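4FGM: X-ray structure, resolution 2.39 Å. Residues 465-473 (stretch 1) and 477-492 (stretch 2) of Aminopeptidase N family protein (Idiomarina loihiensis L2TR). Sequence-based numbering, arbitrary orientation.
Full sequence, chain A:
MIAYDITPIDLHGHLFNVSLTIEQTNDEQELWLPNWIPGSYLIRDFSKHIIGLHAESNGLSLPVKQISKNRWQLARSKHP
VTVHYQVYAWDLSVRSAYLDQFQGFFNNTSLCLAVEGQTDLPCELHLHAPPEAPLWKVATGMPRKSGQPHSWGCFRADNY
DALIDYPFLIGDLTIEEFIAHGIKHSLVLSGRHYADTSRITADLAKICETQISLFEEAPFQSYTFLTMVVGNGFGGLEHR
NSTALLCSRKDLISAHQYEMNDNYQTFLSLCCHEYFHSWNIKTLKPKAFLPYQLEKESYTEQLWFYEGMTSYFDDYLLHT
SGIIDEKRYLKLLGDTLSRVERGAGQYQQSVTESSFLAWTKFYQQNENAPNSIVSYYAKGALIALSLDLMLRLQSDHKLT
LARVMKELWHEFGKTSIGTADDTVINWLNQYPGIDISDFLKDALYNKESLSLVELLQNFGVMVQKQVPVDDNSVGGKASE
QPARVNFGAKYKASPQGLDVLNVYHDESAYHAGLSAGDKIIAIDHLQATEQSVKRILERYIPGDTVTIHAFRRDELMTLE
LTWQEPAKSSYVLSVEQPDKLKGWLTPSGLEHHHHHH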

ATOM      1  N   LYS A 465       2.028   6.151  28.148  1.00 77.49           N
ATOM      2  CA  LYS A 465       3.207   5.631  27.467  1.00 74.27           C
ATOM      3  C   LYS A 465       3.954   4.661  28.373  1.00 70.70           C
ATOM      4  O   LYS A 465       3.931   4.791  29.596  1.00 70.35           O
ATOM      5  CB  LYS A 465       4.146   6.772  27.068  1.00 77.61           C
ATOM      6  CG  LYS A 465       3.440   8.053  26.676  1.00 82.32           C
ATOM      7  CD  LYS A 465       4.346   8.975  25.876  1.00 86.19           C
ATOM      8  CE  LYS A 465       5.660   9.265  26.581  1.00 87.71           C
ATOM      9  NZ  LYS A 465       6.537  10.135  25.746  1.00 85.76           N
ATOM     10  N   GLN A 466       4.621   3.686  27.770  1.00 68.64           N
ATOM     11  CA  GLN A 466       5.373   2.709  28.540  1.00 71.43           C
ATOM     12  C   GLN A 466       6.413   2.037  27.661  1.00 68.48           C
ATOM     13  O   GLN A 466       6.353   2.120  26.435  1.00 66.00           O
ATOM     14  CB  GLN A 466       4.428   1.651  29.128  1.00 77.71           C
ATOM     15  CG  GLN A 466       3.773   0.746  28.096  1.00 84.12           C
ATOM     16  CD  GLN A 466       2.745  -0.191  28.705  1.00 87.44           C
ATOM     17  OE1 GLN A 466       1.813   0.250  29.378  1.00 87.03           O
ATOM     18  NE2 GLN A 466       2.905  -1.489  28.465  1.00 88.43           N
ATOM     19  N   VAL A 467       7.372   1.378  28.298  1.00 62.96           N
ATOM     20  CA  VAL A 467       8.418   0.671  27.580  1.00 60.42           C
ATOM     21  C   VAL A 467       7.812  -0.626  27.052  1.00 59.74           C
ATOM     22  O   VAL A 467       7.116  -1.331  27.778  1.00 62.67           O
ATOM     23  CB  VAL A 467       9.594   0.332  28.516  1.00 59.67           C
ATOM     24  CG1 VAL A 467      10.690  -0.380  27.743  1.00 56.06           C
ATOM     25  CG2 VAL A 467      10.128   1.607  29.157  1.00 59.06           C
ATOM     26  N   PRO A 468       8.052  -0.946  25.773  1.00 60.15           N
ATOM     27  CA  PRO A 468       7.508  -2.179  25.187  1.00 58.06           C
ATOM     28  C   PRO A 468       8.154  -3.405  25.828  1.00 60.13           C
ATOM     29  O   PRO A 468       9.164  -3.276  26.515  1.00 64.94           O
ATOM     30  CB  PRO A 468       7.849  -2.033  23.705  1.00 51.61           C
ATOM     31  CG  PRO A 468       9.122  -1.225  23.733  1.00 56.39           C
ATOM     32  CD  PRO A 468       8.828  -0.180  24.778  1.00 59.19           C
ATOM     33  N   VAL A 469       7.583  -4.587  25.610  1.00 59.53           N
ATOM     34  CA  VAL A 469       8.139  -5.801  26.200  1.00 60.29           C
ATOM     35  C   VAL A 469       9.531  -6.109  25.648  1.00 64.41           C
ATOM     36  O   VAL A 469      10.317  -6.816  26.278  1.00 70.01           O
ATOM     37  CB  VAL A 469       7.186  -7.018  26.006  1.00 62.55           C
ATOM     38  CG1 VAL A 469       5.791  -6.658  26.530  1.00 63.73           C
ATOM     39  CG2 VAL A 469       7.137  -7.439  24.549  1.00 65.03           C
ATOM     40  N   ASP A 470       9.817  -5.587  24.458  1.00 62.94           N
ATOM     41  CA  ASP A 470      11.120  -5.759  23.816  1.00 59.53           C
ATOM     42  C   ASP A 470      11.249  -4.751  22.671  1.00 51.96           C
ATOM     43  O   ASP A 470      10.278  -4.087  22.314  1.00 48.76           O
ATOM     44  CB  ASP A 470      11.323  -7.204  23.312  1.00 60.46           C
ATOM     45  CG  ASP A 470      10.441  -7.558  22.119  1.00 68.07           C
ATOM     46  OD1 ASP A 470      10.388  -8.751  21.760  1.00 64.19           O
ATOM     47  OD2 ASP A 470       9.813  -6.658  21.528  1.00 75.05           O
ATOM     48  N   ASP A 471      12.449  -4.629  22.114  1.00 49.74           N
ATOM     49  CA  ASP A 471      12.723  -3.690  21.032  1.00 50.67           C
ATOM     50  C   ASP A 471      11.840  -3.847  19.795  1.00 58.44           C
ATOM     51  O   ASP A 471      11.638  -2.885  19.052  1.00 63.08           O
ATOM     52  CB  ASP A 471      14.190  -3.815  20.606  1.00 50.36           C
ATOM     53  CG  ASP A 471      15.154  -3.228  21.623  1.00 51.79           C
ATOM     54  OD1 ASP A 471      15.285  -1.983  21.671  1.00 48.98           O
ATOM     55  OD2 ASP A 471      15.780  -4.011  22.370  1.00 45.65           O
ATOM     56  N   ASN A 472      11.321  -5.051  19.573  1.00 60.94           N
ATOM     57  CA  ASN A 472      10.503  -5.320  18.397  1.00 58.56           C
ATOM     58  C   ASN A 472       8.999  -5.355  18.651  1.00 62.38           C
ATOM     59  O   ASN A 472       8.239  -5.811  17.796  1.00 50.12           O
ATOM     60  CB  ASN A 472      10.920  -6.658  17.782  1.00 55.66           C
ATOM     61  CG  ASN A 472      12.420  -6.819  17.695  1.00 57.07           C
ATOM     62  OD1 ASN A 472      13.117  -5.996  17.097  1.00 56.12           O
ATOM     63  ND2 ASN A 472      12.929  -7.892  18.289  1.00 51.94           N
ATOM     64  N   SER A 473       8.566  -4.868  19.808  1.00 64.27           N
ATOM     65  CA  SER A 473       7.149  -4.902  20.142  1.00 70.07           C
ATOM     66  C   SER A 473       6.495  -3.558  20.385  1.00 81.18           C
ATOM     67  O   SER A 473       5.597  -3.457  21.215  1.00 88.70           O
ATOM     68  CB  SER A 473       6.920  -5.791  21.370  1.00 72.88           C
ATOM     69  OG  SER A 473       7.156  -7.156  21.073  1.00 74.73           O
ATOM     70  N   LYS A 477      -0.635  -1.889  22.478  1.00103.28           N
ATOM     71  CA  LYS A 477      -1.145  -2.899  23.402  1.00 96.23           C
ATOM     72  C   LYS A 477      -0.278  -2.904  24.646  1.00 98.92           C
ATOM     73  O   LYS A 477       0.975  -2.910  24.585  1.00 96.68           O
ATOM     74  CB  LYS A 477      -1.111  -4.263  22.731  1.00 88.52           C
ATOM     75  N   ALA A 478      -0.934  -2.896  25.793  1.00103.59           N
ATOM     76  CA  ALA A 478      -0.200  -2.864  27.045  1.00106.57           C
ATOM     77  C   ALA A 478       0.365  -4.243  27.298  1.00109.73           C
ATOM     78  O   ALA A 478       0.204  -5.175  26.466  1.00108.06           O
ATOM     79  CB  ALA A 478      -1.164  -2.517  28.178  1.00105.86           C
ATOM     80  N   SER A 479       1.032  -4.375  28.448  1.00112.80           N
ATOM     81  CA  SER A 479       1.562  -5.677  28.848  1.00112.84           C
ATOM     82  C   SER A 479       1.955  -5.522  30.289  1.00114.34           C
ATOM     83  O   SER A 479       2.482  -4.459  30.711  1.00113.72           O
ATOM     84  CB  SER A 479       2.814  -6.041  28.078  1.00109.82           C
ATOM     85  OG  SER A 479       3.834  -5.044  28.418  1.00108.58           O
ATOM     86  N   GLU A 480       1.673  -6.551  31.079  1.00114.97           N
ATOM     87  CA  GLU A 480       2.015  -6.484  32.509  1.00114.29           C
ATOM     88  C   GLU A 480       3.540  -6.685  32.556  1.00112.81           C
ATOM     89  O   GLU A 480       4.148  -6.678  33.676  1.00110.64           O
ATOM     90  CB  GLU A 480       1.332  -7.657  33.252  1.00109.21           C
ATOM     91  N   GLN A 481       4.181  -6.799  31.375  1.00107.53           N
ATOM     92  CA  GLN A 481       5.631  -7.091  31.367  1.00101.79           C
ATOM     93  C   GLN A 481       6.579  -6.117  30.643  1.00 95.59           C
ATOM     94  O   GLN A 481       7.339  -6.537  29.708  1.00 92.20           O
ATOM     95  CB  GLN A 481       5.814  -8.498  30.777  1.00 99.87           C
ATOM     96  N   PRO A 482       6.529  -4.834  31.007  1.00 86.62           N
ATOM     97  CA  PRO A 482       7.376  -3.801  30.401  1.00 83.13           C
ATOM     98  C   PRO A 482       8.848  -4.080  30.681  1.00 80.20           C
ATOM     99  O   PRO A 482       9.208  -4.499  31.788  1.00 83.11           O
ATOM    100  CB  PRO A 482       6.929  -2.533  31.102  1.00 83.33           C
ATOM    101  CG  PRO A 482       5.524  -2.804  31.460  1.00 82.71           C
ATOM    102  CD  PRO A 482       5.403  -4.262  31.756  1.00 81.75           C
ATOM    103  N   ALA A 483       9.705  -3.790  29.709  1.00 72.57           N
ATOM    104  CA  ALA A 483      11.134  -4.008  29.882  1.00 68.19           C
ATOM    105  C   ALA A 483      11.816  -2.845  30.595  1.00 66.61           C
ATOM    106  O   ALA A 483      11.417  -1.688  30.433  1.00 68.28           O
ATOM    107  CB  ALA A 483      11.786  -4.244  28.525  1.00 62.92           C
ATOM    108  N   ARG A 484      12.838  -3.158  31.386  1.00 59.28           N
ATOM    109  CA  ARG A 484      13.572  -2.137  32.118  1.00 65.37           C
ATOM    110  C   ARG A 484      14.670  -1.556  31.235  1.00 57.23           C
ATOM    111  O   ARG A 484      15.057  -0.396  31.386  1.00 62.26           O
ATOM    112  CB  ARG A 484      14.181  -2.736  33.383  1.00 80.02           C
ATOM    113  CG  ARG A 484      13.880  -1.940  34.656  1.00 94.51           C
ATOM    114  CD  ARG A 484      13.081  -2.773  35.654  1.00104.81           C
ATOM    115  NE  ARG A 484      13.241  -4.207  35.410  1.00109.79           N
ATOM    116  CZ  ARG A 484      12.635  -5.157  36.117  1.00108.25           C
ATOM    117  NH1 ARG A 484      11.855  -4.836  37.144  1.00108.18           N
ATOM    118  NH2 ARG A 484      12.765  -6.428  35.768  1.00105.41           N
ATOM    119  N   VAL A 485      15.182  -2.365  30.315  1.00 53.84           N
ATOM    120  CA  VAL A 485      16.225  -1.893  29.400  1.00 55.12           C
ATOM    121  C   VAL A 485      15.971  -2.418  27.993  1.00 55.12           C
ATOM    122  O   VAL A 485      15.182  -3.357  27.804  1.00 58.46           O
ATOM    123  CB  VAL A 485      17.636  -2.402  29.812  1.00 42.77           C
ATOM    124  CG1 VAL A 485      17.935  -1.984  31.234  1.00 38.76           C
ATOM    125  CG2 VAL A 485      17.697  -3.938  29.695  1.00 37.63           C
ATOM    126  N   ASN A 486      16.581  -1.774  27.001  1.00 54.96           N
ATOM    127  CA  ASN A 486      16.468  -2.251  25.627  1.00 49.33           C
ATOM    128  C   ASN A 486      17.604  -1.721  24.766  1.00 45.49           C
ATOM    129  O   ASN A 486      18.286  -0.759  25.117  1.00 44.09           O
ATOM    130  CB  ASN A 486      15.098  -1.939  24.992  1.00 50.46           C
ATOM    131  CG  ASN A 486      14.883  -0.479  24.707  1.00 55.85           C
ATOM    132  OD1 ASN A 486      15.786   0.340  24.826  1.00 62.38           O
ATOM    133  ND2 ASN A 486      13.666  -0.147  24.314  1.00 61.74           N
ATOM    134  N   PHE A 487      17.832  -2.380  23.645  1.00 41.59           N
ATOM    135  CA  PHE A 487      18.912  -2.001  22.760  1.00 44.55           C
ATOM    136  C   PHE A 487      18.741  -0.668  22.088  1.00 44.25           C
ATOM    137  O   PHE A 487      19.722   0.023  21.824  1.00 47.03           O
ATOM    138  CB  PHE A 487      19.089  -3.058  21.673  1.00 43.01           C
ATOM    139  CG  PHE A 487      19.716  -4.321  22.162  1.00 42.36           C
ATOM    140  CD1 PHE A 487      21.075  -4.370  22.431  1.00 40.64           C
ATOM    141  CD2 PHE A 487      18.952  -5.469  22.334  1.00 45.96           C
ATOM    142  CE1 PHE A 487      21.664  -5.547  22.871  1.00 47.29           C
ATOM    143  CE2 PHE A 487      19.534  -6.651  22.775  1.00 45.97           C
ATOM    144  CZ  PHE A 487      20.889  -6.691  23.039  1.00 46.84           C
ATOM    145  N   GLY A 488      17.497  -0.294  21.831  1.00 44.40           N
ATOM    146  CA  GLY A 488      17.267   0.932  21.099  1.00 40.37           C
ATOM    147  C   GLY A 488      17.603   0.508  19.674  1.00 44.25           C
ATOM    148  O   GLY A 488      18.238   1.239  18.914  1.00 49.10           O
ATOM    149  N   ALA A 489      17.181  -0.708  19.332  1.00 42.00           N
ATOM    150  CA  ALA A 489      17.426  -1.285  18.020  1.00 47.38           C
ATOM    151  C   ALA A 489      16.508  -2.474  17.751  1.00 46.99           C
ATOM    152  O   ALA A 489      16.230  -3.277  18.644  1.00 46.03           O
ATOM    153  CB  ALA A 489      18.891  -1.733  17.914  1.00 40.52           C
ATOM    154  N   LYS A 490      16.036  -2.593  16.518  1.00 50.19           N
ATOM    155  CA  LYS A 490      15.184  -3.718  16.163  1.00 48.37           C
ATOM    156  C   LYS A 490      16.082  -4.875  15.733  1.00 43.81           C
ATOM    157  O   LYS A 490      17.184  -4.658  15.240  1.00 43.44           O
ATOM    158  CB  LYS A 490      14.234  -3.345  15.025  1.00 48.15           C
ATOM    159  CG  LYS A 490      13.050  -2.491  15.444  1.00 53.77           C
ATOM    160  CD  LYS A 490      12.131  -2.238  14.266  1.00 66.84           C
ATOM    161  CE  LYS A 490      11.652  -3.546  13.657  1.00 81.04           C
ATOM    162  NZ  LYS A 490      10.869  -3.325  12.413  1.00 87.36           N
ATOM    163  N   TYR A 491      15.614  -6.103  15.927  1.00 39.23           N
ATOM    164  CA  TYR A 491      16.400  -7.260  15.554  1.00 38.11           C
ATOM    165  C   TYR A 491      15.549  -8.480  15.269  1.00 45.03           C
ATOM    166  O   TYR A 491      14.382  -8.550  15.657  1.00 45.82           O
ATOM    167  CB  TYR A 491      17.412  -7.578  16.656  1.00 38.87           C
ATOM    168  CG  TYR A 491      16.808  -7.853  18.017  1.00 39.43           C
ATOM    169  CD1 TYR A 491      16.325  -9.121  18.351  1.00 44.23           C
ATOM    170  CD2 TYR A 491      16.703  -6.838  18.970  1.00 43.11           C
ATOM    171  CE1 TYR A 491      15.747  -9.369  19.604  1.00 42.92           C
ATOM    172  CE2 TYR A 491      16.128  -7.073  20.219  1.00 41.99           C
ATOM    173  CZ  TYR A 491      15.654  -8.334  20.531  1.00 43.95           C
ATOM    174  OH  TYR A 491      15.093  -8.560  21.768  1.00 50.04           O
ATOM    175  N   LYS A 492      16.154  -9.434  14.576  1.00 46.53           N
ATOM    176  CA  LYS A 492      15.513 -10.689  14.231  1.00 49.98           C
ATOM    177  C   LYS A 492      16.291 -11.768  14.985  1.00 47.54           C
ATOM    178  O   LYS A 492      17.458 -12.035  14.672  1.00 43.42           O
ATOM    179  CB  LYS A 492      15.590 -10.911  12.714  1.00 60.73           C
ATOM    180  CG  LYS A 492      15.250 -12.314  12.242  1.00 70.96           C
ATOM    181  CD  LYS A 492      13.894 -12.769  12.737  1.00 82.37           C
ATOM    182  CE  LYS A 492      13.621 -14.201  12.304  1.00 88.64           C
ATOM    183  NZ  LYS A 492      12.744 -14.909  13.279  1.00 86.99           N
TER
HETATM  184  O   HOH W   1      14.768  -6.190  23.213  1.00 54.64           O

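Side-chain acceptors in a turn can satisfy backbone amides of a neighbouring segment, and this pair of stretches from an aminopeptidase N family protein is a compact example. About 800 Å² is buried between them, yet main chain meets main chain in a single hydrogen bond, from Ala483 N to Pro468 O (3.3 Å). The rest of the polar work falls to a type I turn, Asp470 to Ser473, whose two central residues cover the most surface.

Asp471, buried and pointing toward the other stretch, spreads its carboxylate over three successive amides: OD2 accepts from Phe487 N (2.9 Å), and OD1 from both Gly488 N (2.8 Å) and Ala489 N (3.3 Å). The negative charge thus meets a cluster of N-H dipoles where the chain, with Gly488 at positive phi, bends into the strand. A water donates to Asp471 OD2 (2.5 Å), accepts from Asp471 N (3.0 Å) and hydrogen-bonds Tyr491 OH (2.8 Å).

Asn472 extends the pattern: its OD1 accepts from Tyr491 N (2.8 Å), while ND2 lies over one face of the tyrosine ring. Asp470 steadies the turn itself, its OD2 accepting from Ser473 OG (2.7 Å).

Before the turn, the contact mixes the two: beside the Ala483 to Pro468 hydrogen bond, Val467 CG1 packs 4.1 Å from Ala483 CB.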